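Local coordinates for MgGH51 (Meripilus giganteus, PDB 6ZPV), which hydrolyses terminal alpha-L-arabinofuranosidic linkages, acting as a fungal arabinofuranosidase of glycoside hydrolase family GH51, at residues S91-F96 / G139-Q144; W102-D107 / V132-N137; Y112-F117 / N174-T179. All coordinates share one frame; numbering follows the deposited sequence. Where two conformers were deposited one is given.

Contact 1. Residues S91-F96 / G139-Q144; sequences SGRVGF and GRVLAQ
R93 stretches over the outer face of one sheet of a beta-sandwich to reach V141 and G139, at the start of the sheet's edge strand 141-150. Strand 93-98 does not neighbour that strand: 174-181 and 127-136 run between them, and the nearest CA atoms, R93 and G139, are 10.8 Å apart. The long side chain spans this gap, and the two segments bury just 78 Å² on each other, at the surface of the protein.

The packing is van der Waals contact between the guanidinium and a methyl group. R93 and V141 pass each other pointing opposite ways, and the guanidinium lies alongside the valine methyl CG2 at an oblique angle. R93 CG stands between the backbone N and the carbonyl carbon (chi1 68°); chi2 is extended, and the bend at chi3 (-60°) sets the guanidinium beside V141 CG2.

Polar contact across the pair is weak: R93 NH1 stays 4.3 Å from G139 O, too far for a hydrogen bond. The charge is instead served by the strands bridged over. NH1 hydrogen-bonds OE1 of Q135, and the guanidinium makes a cation-pi contact with F177, whose ring V141 also touches.

The partner segment is irregular. Its strand opens with a classic beta bulge, L142 and A143 sharing L134 as their partner, and its direction changes at L142. Just ahead of the bulge, the V141 branch CG2, anti to its own carbonyl carbon, lies 4.0 Å from R93 NH2.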
loop_
_atom_site.group_PDB
_atom_site.type_symbol
_atom_site.label_atom_id
_atom_site.label_comp_id
_atom_site.label_asym_id
_atom_site.label_seq_id
_atom_site.Cartn_x
_atom_site.Cartn_y
_atom_site.Cartn_z
ATOM N N SER A 91 1.426 -41.519 18.470
ATOM C CA SER A 91 2.171 -41.001 19.620
ATOM C C SER A 91 2.975 -39.783 19.156
ATOM O O SER A 91 3.254 -39.637 17.928
ATOM C CB SER A 91 3.120 -42.027 20.236
ATOM O OG SER A 91 4.230 -42.227 19.419
ATOM N N GLY A 92 3.430 -38.985 20.110
ATOM C CA GLY A 92 4.266 -37.832 19.822
ATOM C C GLY A 92 3.462 -36.667 19.304
ATOM O O GLY A 92 2.246 -36.764 19.117
ATOM N N ARG A 93 4.129 -35.544 19.066
ATOM C CA ARG A 93 3.356 -34.362 18.608
ATOM C C ARG A 93 2.724 -34.689 17.264
ATOM O O ARG A 93 3.364 -35.221 16.343
ATOM C CB ARG A 93 4.297 -33.153 18.563
ATOM C CG ARG A 93 5.402 -33.174 17.517
ATOM C CD ARG A 93 6.478 -32.119 17.707
ATOM N NE ARG A 93 5.995 -30.749 17.679
ATOM C CZ ARG A 93 6.195 -29.849 16.733
ATOM N NH1 ARG A 93 6.792 -30.122 15.608
ATOM N NH2 ARG A 93 5.803 -28.613 16.961
ATOM N N VAL A 94 1.486 -34.296 17.126
ATOM C CA VAL A 94 0.691 -34.494 15.880
ATOM C C VAL A 94 -0.091 -33.208 15.678
ATOM O O VAL A 94 -0.657 -32.690 16.657
ATOM C CB VAL A 94 -0.181 -35.777 15.950
ATOM C CG1 VAL A 94 -1.009 -35.927 14.676
ATOM C CG2 VAL A 94 0.646 -37.054 16.217
ATOM N N GLY A 95 -0.188 -32.682 14.466
ATOM C CA GLY A 95 -0.812 -31.403 14.250
ATOM C C GLY A 95 -0.505 -30.892 12.892
ATOM O O GLY A 95 -0.536 -31.659 11.924
ATOM N N PHE A 96 -0.248 -29.577 12.797
ATOM C CA PHE A 96 -0.075 -28.965 11.471
ATOM C C PHE A 96 0.690 -27.643 11.648
ATOM O O PHE A 96 0.726 -27.065 12.728
ATOM C CB PHE A 96 -1.427 -28.782 10.777
ATOM C CG PHE A 96 -2.477 -28.188 11.663
ATOM C CD1 PHE A 96 -2.659 -26.814 11.776
ATOM C CD2 PHE A 96 -3.361 -29.019 12.376
ATOM C CE1 PHE A 96 -3.629 -26.309 12.601
ATOM C CE2 PHE A 96 -4.314 -28.495 13.216
ATOM C CZ PHE A 96 -4.448 -27.138 13.320
ATOM N N GLY A 139 11.858 -28.288 12.347
ATOM C CA GLY A 139 10.989 -28.820 13.401
ATOM C C GLY A 139 11.420 -28.507 14.825
ATOM O O GLY A 139 10.936 -29.183 15.746
ATOM N N ARG A 140 12.275 -27.523 15.043
ATOM C CA ARG A 140 12.659 -27.253 16.447
ATOM C C ARG A 140 11.900 -26.044 16.974
ATOM O O ARG A 140 11.760 -24.972 16.323
ATOM C CB ARG A 140 14.155 -27.022 16.677
ATOM C CG ARG A 140 15.056 -28.238 16.554
ATOM C CD ARG A 140 15.003 -29.212 17.783
ATOM N NE ARG A 140 15.951 -30.275 17.484
ATOM C CZ ARG A 140 17.288 -30.155 17.580
ATOM N NH1 ARG A 140 18.045 -31.110 17.087
ATOM N NH2 ARG A 140 17.889 -29.193 18.286
ATOM N N VAL A 141 11.300 -26.251 18.102
ATOM C CA VAL A 141 10.395 -25.261 18.732
ATOM C C VAL A 141 11.199 -24.060 19.208
ATOM O O VAL A 141 12.143 -24.242 19.951
ATOM C CB VAL A 141 9.566 -25.905 19.852
ATOM C CG1 VAL A 141 8.706 -24.881 20.610
ATOM C CG2 VAL A 141 8.714 -27.059 19.297
ATOM N N LEU A 142 10.704 -22.893 18.793
ATOM C CA LEU A 142 11.282 -21.612 19.233
ATOM C C LEU A 142 10.425 -20.889 20.262
ATOM O O LEU A 142 10.912 -20.009 20.972
ATOM C CB LEU A 142 11.420 -20.708 18.022
ATOM C CG LEU A 142 12.362 -21.240 16.968
ATOM C CD1 LEU A 142 12.118 -20.397 15.725
ATOM C CD2 LEU A 142 13.793 -21.228 17.401
ATOM N N ALA A 143 9.135 -21.173 20.311
ATOM C CA ALA A 143 8.211 -20.573 21.273
ATOM C C ALA A 143 6.979 -21.472 21.320
ATOM O O ALA A 143 6.579 -22.019 20.277
ATOM C CB ALA A 143 7.729 -19.167 20.886
ATOM N N GLN A 144 6.353 -21.613 22.487
ATOM C CA GLN A 144 5.130 -22.377 22.596
ATOM C C GLN A 144 4.300 -21.884 23.780
ATOM O O GLN A 144 4.819 -21.229 24.731
ATOM C CB GLN A 144 5.405 -23.879 22.713
ATOM C CG GLN A 144 6.063 -24.355 23.993
ATOM C CD GLN A 144 6.088 -25.878 23.901
ATOM O OE1 GLN A 144 6.572 -26.487 22.977
ATOM N NE2 GLN A 144 5.376 -26.515 24.797
#

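Contact 2. Residues W102-D107 / V132-N137; sequences WGIKVD and VGLQTN
L134 points its side chain from strand 127-136 into the loop 102-107, where I104 and V106 receive it; the loop carries the chain from strand 93-98 of one sandwich sheet to strand 112-119 of the other. Along the second segment the approach begins with V132, which turns to F176 of the adjacent strand and leaves the loop to residues further on. G133 follows as a backbone link, paired with F177 on that same strand.

L134 then carries nearly all of the contact. Its CG lies beside the backbone N, anti to the carbonyl carbon (chi1 -74°), and from there the isobutyl fork divides its methyls between two partners. L134 CD2 meets the I104 methyl CG2 at 4.0 Å, the two side chains crossing at a slant. L134 CD1 lies 4.2 Å from V106 CG2 and 4.4 Å from V106 CG1; valine and leucine lie alongside, headed in opposite senses. L134 CD2 is also 4.2 Å from V106 CG2, which therefore sits beside both prongs of the fork. All three side chains are buried, and the nearest CA atoms, those of V106 and L134, are 7.7 Å apart.

Q135 turns away from the loop, and T136 does likewise, its OG1 accepting a hydrogen bond from the backbone N of R140. N137 closes the segment, its OD1 hydrogen-bonded to S175 OG.

Every touching atom across the pair is a methyl carbon, and 141 Å² is buried in all. The attachment therefore rests on shape and exclusion of water, while directional fixing of the loop is left to polar groups such as N174 ND2, which hydrogen-bonds I104 O.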
loop_
_atom_site.group_PDB
_atom_site.type_symbol
_atom_site.label_atom_id
_atom_site.label_comp_id
_atom_site.label_asym_id
_atom_site.label_seq_id
_atom_site.Cartn_x
_atom_site.Cartn_y
_atom_site.Cartn_z
ATOM N N TRP A 102 5.659 -17.031 2.863
ATOM C CA TRP A 102 7.064 -17.345 2.510
ATOM C C TRP A 102 8.014 -17.096 3.709
ATOM O O TRP A 102 9.146 -16.649 3.552
ATOM C CB TRP A 102 7.507 -16.624 1.216
ATOM C CG TRP A 102 6.601 -17.000 0.103
ATOM C CD1 TRP A 102 6.675 -18.078 -0.691
ATOM C CD2 TRP A 102 5.375 -16.337 -0.246
ATOM N NE1 TRP A 102 5.592 -18.143 -1.532
ATOM C CE2 TRP A 102 4.779 -17.093 -1.253
ATOM C CE3 TRP A 102 4.736 -15.154 0.164
ATOM C CZ2 TRP A 102 3.510 -16.790 -1.757
ATOM C CZ3 TRP A 102 3.503 -14.837 -0.336
ATOM C CH2 TRP A 102 2.886 -15.669 -1.275
ATOM N N GLY A 103 7.545 -17.480 4.911
ATOM C CA GLY A 103 8.340 -17.374 6.125
ATOM C C GLY A 103 7.653 -16.633 7.217
ATOM O O GLY A 103 6.587 -15.968 6.994
ATOM N N ILE A 104 8.240 -16.637 8.406
ATOM C CA ILE A 104 7.789 -15.902 9.587
ATOM C C ILE A 104 9.024 -15.450 10.312
ATOM O O ILE A 104 9.833 -16.297 10.687
ATOM C CB ILE A 104 6.843 -16.701 10.499
ATOM C CG1 ILE A 104 5.646 -17.282 9.758
ATOM C CG2 ILE A 104 6.478 -15.865 11.710
ATOM C CD1 ILE A 104 4.704 -18.136 10.611
ATOM N N LYS A 105 9.137 -14.174 10.574
ATOM C CA LYS A 105 10.222 -13.638 11.392
ATOM C C LYS A 105 9.944 -13.905 12.863
ATOM O O LYS A 105 8.878 -13.484 13.368
ATOM C CB LYS A 105 10.417 -12.153 11.151
ATOM C CG LYS A 105 11.419 -11.491 12.045
ATOM C CD LYS A 105 11.682 -10.041 11.622
ATOM C CE LYS A 105 12.383 -9.211 12.645
ATOM N NZ LYS A 105 12.663 -7.862 12.079
ATOM N N VAL A 106 10.885 -14.568 13.519
ATOM C CA VAL A 106 10.814 -14.946 14.941
ATOM C C VAL A 106 11.861 -14.162 15.702
ATOM O O VAL A 106 13.065 -14.430 15.507
ATOM C CB VAL A 106 10.979 -16.458 15.151
ATOM C CG1 VAL A 106 10.888 -16.833 16.621
ATOM C CG2 VAL A 106 9.897 -17.204 14.324
ATOM N N ASP A 107 11.420 -13.173 16.469
ATOM C CA ASP A 107 12.298 -12.197 17.172
ATOM C C ASP A 107 12.023 -12.269 18.671
ATOM O O ASP A 107 10.869 -12.120 19.101
ATOM C CB ASP A 107 12.023 -10.806 16.586
ATOM C CG ASP A 107 12.983 -9.747 17.103
ATOM O OD1 ASP A 107 13.139 -9.610 18.299
ATOM O OD2 ASP A 107 13.545 -9.069 16.241
ATOM N N VAL A 132 0.183 -24.347 20.860
ATOM C CA VAL A 132 0.459 -23.524 19.680
ATOM C C VAL A 132 1.888 -22.981 19.809
ATOM O O VAL A 132 2.434 -22.869 20.936
ATOM C CB VAL A 132 -0.552 -22.386 19.499
ATOM C CG1 VAL A 132 -1.955 -22.919 19.492
ATOM C CG2 VAL A 132 -0.409 -21.249 20.502
ATOM N N GLY A 133 2.491 -22.618 18.708
ATOM C CA GLY A 133 3.855 -22.096 18.781
ATOM C C GLY A 133 4.449 -21.760 17.471
ATOM O O GLY A 133 3.788 -21.680 16.424
ATOM N N LEU A 134 5.753 -21.437 17.549
ATOM C CA LEU A 134 6.598 -21.170 16.393
ATOM C C LEU A 134 7.760 -22.203 16.392
ATOM O O LEU A 134 8.302 -22.456 17.465
ATOM C CB LEU A 134 7.137 -19.739 16.459
ATOM C CG LEU A 134 6.098 -18.681 16.141
ATOM C CD1 LEU A 134 6.516 -17.325 16.747
ATOM C CD2 LEU A 134 5.924 -18.550 14.632
ATOM N N GLN A 135 8.073 -22.742 15.217
ATOM C CA GLN A 135 9.175 -23.694 15.065
ATOM C C GLN A 135 10.000 -23.277 13.861
ATOM O O GLN A 135 9.489 -22.708 12.907
ATOM C CB GLN A 135 8.635 -25.125 14.969
ATOM C CG GLN A 135 7.795 -25.379 13.725
ATOM C CD GLN A 135 7.419 -26.828 13.592
ATOM O OE1 GLN A 135 6.872 -27.417 14.498
ATOM N NE2 GLN A 135 7.708 -27.409 12.422
ATOM N N THR A 136 11.282 -23.680 13.899
ATOM C CA THR A 136 12.016 -23.700 12.646
ATOM C C THR A 136 11.370 -24.656 11.639
ATOM O O THR A 136 10.693 -25.631 12.089
ATOM C CB THR A 136 13.487 -24.039 12.828
ATOM O OG1 THR A 136 13.566 -25.420 13.223
ATOM C CG2 THR A 136 14.153 -23.141 13.862
ATOM N N ASN A 137 11.599 -24.455 10.329
ATOM C CA ASN A 137 10.993 -25.375 9.353
ATOM C C ASN A 137 11.636 -26.774 9.518
ATOM O O ASN A 137 11.003 -27.701 9.060
ATOM C CB ASN A 137 11.022 -24.820 7.930
ATOM C CG ASN A 137 9.947 -23.773 7.764
ATOM O OD1 ASN A 137 9.134 -23.543 8.665
ATOM N ND2 ASN A 137 9.944 -23.094 6.657
#

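Contact 3. Residues Y112-F117 / N174-T179; sequences YKASLF and NSFFVT
F176 brings ring atom CE1 up to the methyl of A114, with F176 CE1 and A114 CB 4.0 Å apart and the ring tilted obliquely to the alanine. With CG anti to the backbone N (chi1 175°), the phenyl reaches CE1 out to A114 CB, and the ring lies between the two backbones, over against the alanine methyl. One pair further along, L116 and V178 meet tip to tip: L116 CD2 is 4.0 Å from V178 CG2. The leucine holds CG between its backbone N and carbonyl carbon (chi1 60°), which leaves CD2 facing V178.

All four residues are buried, and the contact is wholly apolar. CA separations of 9.1 Å for A114 with F176 and 9.7 Å for L116 with V178 suit two sheets packed face to face, and the touching parts run 46° apart. This is the core of a beta-sandwich of two five-stranded antiparallel sheets. Strand 112-119 lies between 157-163 and 189-198, whose I159 and F195 flank L116, while strand 174-181 is central in the opposing sheet, between 93-98 and 127-136.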
loop_
_atom_site.group_PDB
_atom_site.type_symbol
_atom_site.label_atom_id
_atom_site.label_comp_id
_atom_site.label_asym_id
_atom_site.label_seq_id
_atom_site.Cartn_x
_atom_site.Cartn_y
_atom_site.Cartn_z
ATOM N N TYR A 112 3.988 -12.240 20.515
ATOM C CA TYR A 112 3.028 -12.588 19.445
ATOM C C TYR A 112 1.717 -12.966 20.081
ATOM O O TYR A 112 1.665 -13.503 21.187
ATOM C CB TYR A 112 3.540 -13.740 18.588
ATOM C CG TYR A 112 4.853 -13.504 17.897
ATOM C CD1 TYR A 112 6.055 -13.507 18.572
ATOM C CD2 TYR A 112 4.910 -13.281 16.521
ATOM C CE1 TYR A 112 7.263 -13.325 17.938
ATOM C CE2 TYR A 112 6.124 -13.054 15.864
ATOM C CZ TYR A 112 7.300 -13.112 16.574
ATOM O OH TYR A 112 8.528 -12.906 15.949
ATOM N N LYS A 113 0.638 -12.686 19.364
ATOM C CA LYS A 113 -0.745 -13.062 19.739
ATOM C C LYS A 113 -1.254 -14.133 18.801
ATOM O O LYS A 113 -1.461 -13.843 17.617
ATOM C CB LYS A 113 -1.657 -11.876 19.806
ATOM C CG LYS A 113 -1.332 -10.852 20.897
ATOM C CD LYS A 113 -2.317 -9.687 20.816
ATOM C CE LYS A 113 -2.382 -8.743 21.981
ATOM N NZ LYS A 113 -1.374 -9.065 22.992
ATOM N N ALA A 114 -1.437 -15.357 19.284
ATOM C CA ALA A 114 -1.998 -16.467 18.494
ATOM C C ALA A 114 -3.454 -16.653 18.884
ATOM O O ALA A 114 -3.804 -16.572 20.090
ATOM C CB ALA A 114 -1.253 -17.741 18.779
ATOM N N SER A 115 -4.294 -16.989 17.937
ATOM C CA SER A 115 -5.672 -17.357 18.263
ATOM C C SER A 115 -6.189 -18.329 17.187
ATOM O O SER A 115 -5.693 -18.413 16.049
ATOM C CB SER A 115 -6.528 -16.152 18.413
ATOM O OG SER A 115 -6.675 -15.440 17.184
ATOM N N LEU A 116 -7.257 -19.019 17.550
ATOM C CA LEU A 116 -7.948 -19.955 16.672
ATOM C C LEU A 116 -9.318 -20.253 17.257
ATOM O O LEU A 116 -9.550 -19.999 18.444
ATOM C CB LEU A 116 -7.140 -21.220 16.433
ATOM C CG LEU A 116 -6.777 -22.064 17.661
ATOM C CD1 LEU A 116 -7.946 -22.918 18.162
ATOM C CD2 LEU A 116 -5.609 -22.967 17.367
ATOM N N PHE A 117 -10.192 -20.823 16.453
ATOM C CA PHE A 117 -11.454 -21.415 16.903
ATOM C C PHE A 117 -11.378 -22.899 16.680
ATOM O O PHE A 117 -10.874 -23.353 15.623
ATOM C CB PHE A 117 -12.631 -20.777 16.183
ATOM C CG PHE A 117 -12.980 -19.377 16.594
ATOM C CD1 PHE A 117 -12.205 -18.304 16.147
ATOM C CD2 PHE A 117 -14.050 -19.105 17.412
ATOM C CE1 PHE A 117 -12.512 -16.996 16.513
ATOM C CE2 PHE A 117 -14.339 -17.819 17.792
ATOM C CZ PHE A 117 -13.567 -16.774 17.346
ATOM N N ASN A 174 10.696 -20.355 9.227
ATOM C CA ASN A 174 9.976 -20.789 10.430
ATOM C C ASN A 174 8.469 -20.871 10.112
ATOM O O ASN A 174 8.008 -20.203 9.185
ATOM C CB ASN A 174 10.194 -19.796 11.566
ATOM C CG ASN A 174 11.643 -19.412 11.692
ATOM O OD1 ASN A 174 12.468 -20.309 11.979
ATOM N ND2 ASN A 174 11.989 -18.144 11.453
ATOM N N SER A 175 7.759 -21.640 10.927
ATOM C CA SER A 175 6.315 -21.855 10.773
ATOM C C SER A 175 5.591 -21.749 12.117
ATOM O O SER A 175 6.175 -22.033 13.187
ATOM C CB SER A 175 6.040 -23.186 10.165
ATOM O OG SER A 175 6.457 -23.270 8.817
ATOM N N PHE A 176 4.340 -21.324 12.039
ATOM C CA PHE A 176 3.402 -21.471 13.145
ATOM C C PHE A 176 2.967 -22.933 13.232
ATOM O O PHE A 176 2.841 -23.595 12.188
ATOM C CB PHE A 176 2.202 -20.595 12.867
ATOM C CG PHE A 176 1.062 -20.704 13.847
ATOM C CD1 PHE A 176 1.206 -20.209 15.147
ATOM C CD2 PHE A 176 -0.145 -21.257 13.487
ATOM C CE1 PHE A 176 0.191 -20.291 16.077
ATOM C CE2 PHE A 176 -1.206 -21.295 14.422
ATOM C CZ PHE A 176 -1.033 -20.845 15.698
ATOM N N PHE A 177 2.720 -23.437 14.433
ATOM C CA PHE A 177 2.235 -24.813 14.592
ATOM C C PHE A 177 1.121 -24.867 15.632
ATOM O O PHE A 177 1.036 -24.034 16.567
ATOM C CB PHE A 177 3.356 -25.783 14.988
ATOM C CG PHE A 177 3.917 -25.669 16.377
ATOM C CD1 PHE A 177 3.273 -26.247 17.457
ATOM C CD2 PHE A 177 5.105 -24.996 16.598
ATOM C CE1 PHE A 177 3.841 -26.149 18.726
ATOM C CE2 PHE A 177 5.669 -24.929 17.856
ATOM C CZ PHE A 177 5.019 -25.532 18.953
ATOM N N VAL A 178 0.312 -25.911 15.476
ATOM C CA VAL A 178 -0.700 -26.371 16.438
ATOM C C VAL A 178 -0.494 -27.863 16.598
ATOM O O VAL A 178 -0.467 -28.578 15.577
ATOM C CB VAL A 178 -2.121 -26.064 15.956
ATOM C CG1 VAL A 178 -3.155 -26.593 16.923
ATOM C CG2 VAL A 178 -2.302 -24.584 15.698
ATOM N N THR A 179 -0.342 -28.360 17.816
ATOM C CA THR A 179 -0.216 -29.811 18.065
ATOM C C THR A 179 -1.060 -30.219 19.265
ATOM O O THR A 179 -1.275 -29.456 20.217
ATOM C CB THR A 179 1.244 -30.223 18.263
ATOM O OG1 THR A 179 1.833 -29.586 19.384
ATOM C CG2 THR A 179 2.079 -29.996 17.047
#

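How the contacts relate
All three contacts belong to one beta-sandwich, and the sheet containing strand 174-181 takes part in each. Contact 3 is core, joining the two sheets through apolar side chains. Contact 2 is also buried and apolar, but holds a loop rather than a strand against the sheet. Contact 1 lies at the surface, within a single sheet, and depends on a long charged side chain. Neighbouring strands connect them: L142 N to L134 O, 2.8 Å, joins contacts 1 and 2, and F96 N to V178 O, 3.0 Å, joins 1 and 3. Between contacts 2 and 3, Y112 OH lies 2.7 Å from K105 O, a probable hydrogen bond.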